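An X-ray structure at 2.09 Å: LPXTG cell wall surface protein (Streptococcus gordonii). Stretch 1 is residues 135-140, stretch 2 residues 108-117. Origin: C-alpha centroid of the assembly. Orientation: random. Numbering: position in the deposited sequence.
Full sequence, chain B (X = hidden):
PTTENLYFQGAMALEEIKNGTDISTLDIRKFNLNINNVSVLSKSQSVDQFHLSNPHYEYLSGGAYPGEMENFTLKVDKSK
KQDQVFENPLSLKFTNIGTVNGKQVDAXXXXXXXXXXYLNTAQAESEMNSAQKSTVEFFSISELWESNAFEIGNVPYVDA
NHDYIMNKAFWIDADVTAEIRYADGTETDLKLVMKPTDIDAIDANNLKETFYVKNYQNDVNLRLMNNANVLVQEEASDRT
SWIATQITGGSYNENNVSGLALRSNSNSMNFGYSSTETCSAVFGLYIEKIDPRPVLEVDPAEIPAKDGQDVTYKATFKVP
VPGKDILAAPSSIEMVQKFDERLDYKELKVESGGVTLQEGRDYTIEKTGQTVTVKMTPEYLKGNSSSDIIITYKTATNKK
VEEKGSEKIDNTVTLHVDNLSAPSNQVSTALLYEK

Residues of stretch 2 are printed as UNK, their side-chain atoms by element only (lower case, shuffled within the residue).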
# COMPACT_ATOMS: atom_id res chain seq x y z
N THR B 135 -1.73 5.47 -32.20
CA THR B 135 -1.29 5.17 -30.84
C THR B 135 -2.13 4.10 -30.18
O THR B 135 -3.20 3.72 -30.69
CB THR B 135 -1.27 6.43 -29.95
OG1 THR B 135 -2.62 6.82 -29.67
CG2 THR B 135 -0.53 7.57 -30.62
N VAL B 136 -1.65 3.59 -29.05
CA VAL B 136 -2.38 2.60 -28.28
C VAL B 136 -2.46 3.08 -26.83
O VAL B 136 -1.49 3.59 -26.27
CB VAL B 136 -1.70 1.21 -28.37
CG1 VAL B 136 -2.30 0.24 -27.38
CG2 VAL B 136 -1.79 0.65 -29.79
N GLU B 137 -3.63 2.91 -26.23
CA GLU B 137 -3.88 3.32 -24.85
C GLU B 137 -3.11 2.45 -23.86
O GLU B 137 -3.01 1.24 -24.05
CB GLU B 137 -5.39 3.21 -24.58
CG GLU B 137 -5.82 3.67 -23.19
CD GLU B 137 -5.85 5.19 -23.06
OE1 GLU B 137 -6.10 5.89 -24.07
OE2 GLU B 137 -5.63 5.68 -21.93
N PHE B 138 -2.56 3.04 -22.81
CA PHE B 138 -2.04 2.21 -21.72
C PHE B 138 -2.32 2.71 -20.31
O PHE B 138 -2.33 1.91 -19.37
CB PHE B 138 -0.55 1.89 -21.90
CG PHE B 138 0.38 3.02 -21.56
CD1 PHE B 138 1.01 3.07 -20.33
CD2 PHE B 138 0.64 4.04 -22.48
CE1 PHE B 138 1.87 4.10 -20.01
CE2 PHE B 138 1.50 5.08 -22.17
CZ PHE B 138 2.12 5.11 -20.94
N PHE B 139 -2.59 4.00 -20.15
CA PHE B 139 -2.64 4.58 -18.81
C PHE B 139 -3.37 5.92 -18.78
O PHE B 139 -3.19 6.76 -19.66
CB PHE B 139 -1.21 4.76 -18.28
CG PHE B 139 -1.13 5.43 -16.93
CD1 PHE B 139 -1.49 4.76 -15.78
CD2 PHE B 139 -0.66 6.74 -16.82
CE1 PHE B 139 -1.39 5.36 -14.53
CE2 PHE B 139 -0.57 7.36 -15.57
CZ PHE B 139 -0.94 6.67 -14.43
N SER B 140 -4.17 6.13 -17.74
CA SER B 140 -4.80 7.43 -17.54
C SER B 140 -4.96 7.70 -16.07
O SER B 140 -4.96 6.78 -15.25
CB SER B 140 -6.17 7.53 -18.25
OG SER B 140 -7.12 6.67 -17.64
N UNK B 108 5.42 7.18 -6.01
CA UNK B 108 6.13 7.08 -7.28
C UNK B 108 5.52 5.93 -8.04
O UNK B 108 5.27 4.87 -7.47
c UNK B 108 9.41 10.18 -6.45
c UNK B 108 8.24 8.07 -6.34
c UNK B 108 8.13 8.23 -4.97
c UNK B 108 9.30 10.31 -5.08
o UNK B 108 9.83 11.42 -4.48
c UNK B 108 7.63 6.88 -7.03
c UNK B 108 8.67 9.34 -4.33
c UNK B 108 8.86 9.07 -7.07
N UNK B 109 5.26 6.14 -9.32
CA UNK B 109 4.68 5.11 -10.16
C UNK B 109 5.54 5.00 -11.42
O UNK B 109 5.53 5.88 -12.28
c UNK B 109 3.23 5.45 -10.52
c UNK B 109 2.28 3.22 -10.09
c UNK B 109 2.42 4.31 -11.12
c UNK B 109 1.04 4.79 -11.59
N UNK B 110 6.30 3.92 -11.50
CA UNK B 110 7.18 3.71 -12.64
C UNK B 110 6.70 2.58 -13.54
O UNK B 110 6.49 1.44 -13.09
n UNK B 110 10.19 2.52 -13.76
c UNK B 110 9.61 3.63 -13.33
c UNK B 110 8.62 3.49 -12.18
o UNK B 110 9.82 4.73 -13.84
N UNK B 111 6.49 2.90 -14.81
CA UNK B 111 6.25 1.88 -15.82
C UNK B 111 7.60 1.36 -16.26
O UNK B 111 8.32 2.02 -16.99
c UNK B 111 3.99 2.62 -16.67
c UNK B 111 5.43 2.42 -16.99
c UNK B 111 1.69 1.86 -16.72
c UNK B 111 3.04 1.68 -17.05
c UNK B 111 1.31 2.97 -15.99
c UNK B 111 2.25 3.90 -15.59
c UNK B 111 3.58 3.72 -15.92
N UNK B 112 7.95 0.16 -15.79
CA UNK B 112 9.23 -0.43 -16.12
C UNK B 112 9.22 -0.89 -17.56
O UNK B 112 10.22 -0.82 -18.25
o UNK B 112 10.07 -0.29 -13.29
n UNK B 112 8.52 -1.90 -13.00
c UNK B 112 9.40 -1.22 -13.74
c UNK B 112 9.49 -1.61 -15.20
N UNK B 113 8.06 -1.37 -17.99
CA UNK B 113 7.91 -1.87 -19.34
C UNK B 113 6.43 -2.00 -19.67
O UNK B 113 5.62 -2.42 -18.84
c UNK B 113 8.48 -3.80 -20.92
n UNK B 113 11.28 -6.45 -20.91
c UNK B 113 8.60 -3.23 -19.51
c UNK B 113 10.63 -5.09 -21.02
c UNK B 113 9.11 -5.19 -21.04
N UNK B 114 6.09 -1.61 -20.89
CA UNK B 114 4.78 -1.93 -21.44
C UNK B 114 5.03 -2.64 -22.75
O UNK B 114 5.76 -2.14 -23.61
c UNK B 114 3.91 -0.67 -21.66
c UNK B 114 2.55 -1.04 -22.34
c UNK B 114 3.70 0.07 -20.33
N UNK B 115 4.44 -3.82 -22.90
CA UNK B 115 4.56 -4.59 -24.13
C UNK B 115 3.20 -4.64 -24.82
O UNK B 115 2.20 -5.05 -24.23
c UNK B 115 5.00 -6.05 -23.84
o UNK B 115 6.22 -6.05 -23.09
c UNK B 115 5.20 -6.81 -25.16
N UNK B 116 3.18 -4.20 -26.08
CA UNK B 116 1.99 -4.29 -26.93
C UNK B 116 2.04 -5.60 -27.69
O UNK B 116 2.94 -5.82 -28.50
c UNK B 116 1.36 -1.49 -26.05
c UNK B 116 1.27 -1.80 -27.53
c UNK B 116 1.80 -0.62 -28.35
c UNK B 116 1.97 -3.11 -27.93
N UNK B 117 1.07 -6.47 -27.42
CA UNK B 117 0.95 -7.74 -28.13
C UNK B 117 -0.01 -7.60 -29.30
O UNK B 117 -1.22 -7.44 -29.12
c UNK B 117 1.70 -8.71 -24.91
c UNK B 117 0.45 -8.85 -27.18
n UNK B 117 2.36 -10.26 -26.31
c UNK B 117 1.45 -9.23 -26.13
c UNK B 117 3.11 -10.36 -25.23
n UNK B 117 2.74 -9.43 -24.37

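Position 108 has one carbon, then a ring of six carbons bearing one oxygen. It stays out of reach of stretch 1. The residue is Tyr-108.

Position 109 has four carbons, forked at the second. Its CA-to-CB bond points toward stretch 1, and it touches the ring of Phe-139. Four carbons with this fork make it Leu-109. Its CD2 lies 3.9 Å from Phe-139 CE1.

Position 110 has two carbons, the second carrying one oxygen and one nitrogen. This is a short amide, and it does not reach stretch 1. The residue is Asn-110.

Position 111 has one carbon, then a bare ring of six carbons. It touches both Phe-138 and Phe-139. With no oxygen on the ring, the residue is Phe-111. Its CZ comes within 3.3 Å of Phe-139 CD1, and its CE2 within 3.9 Å of Phe-138 CD1.

Position 112 repeats the pattern of two carbons with one oxygen and one nitrogen on the second. It too is far from stretch 1. It is Asn-112. Its OD1 accepts a hydrogen bond from Asn-110 ND2 at 2.9 Å, so the two amides pair within their own strand.

Position 113 has four carbons in a row ending in nitrogen. It is exposed and makes no contact with stretch 1. It is Lys-113.

Position 114 has one carbon carrying two more. It is buried and touches Phe-138. The three carbons give Val-114. Its CG2 sits 4.0 Å from Phe-138 CD1.

Position 115 has one carbon carrying one oxygen and one carbon. It is out of reach of stretch 1. It is Thr-115.

Position 116 has four carbons, forked at the second, and touches Val-136. It is Leu-116. Its CD2 is 3.9 Å from Val-136 CB.

Position 117 has one carbon, then a five-membered ring of three carbons and two nitrogens. It does not reach stretch 1. It is His-117.

The contact is apolar. No hydrogen bond crosses between the strands, whose axes come no closer than 9.6 Å. Side chains fill the gap. Phe-111 links two aromatic neighbours. Phe-138 turns its edge toward the face of Phe-111, with planes at 86°. Phe-111 in turn presents its edge to the face of Phe-139, with planes at 67°. Leu-109 adds to the packing at Phe-139, Val-114 at Phe-138. Leu-116 meets Val-136 farther along. Together the two stretches bury 308 Å².

Stretch 2 108-117: YLNFNKVTLH
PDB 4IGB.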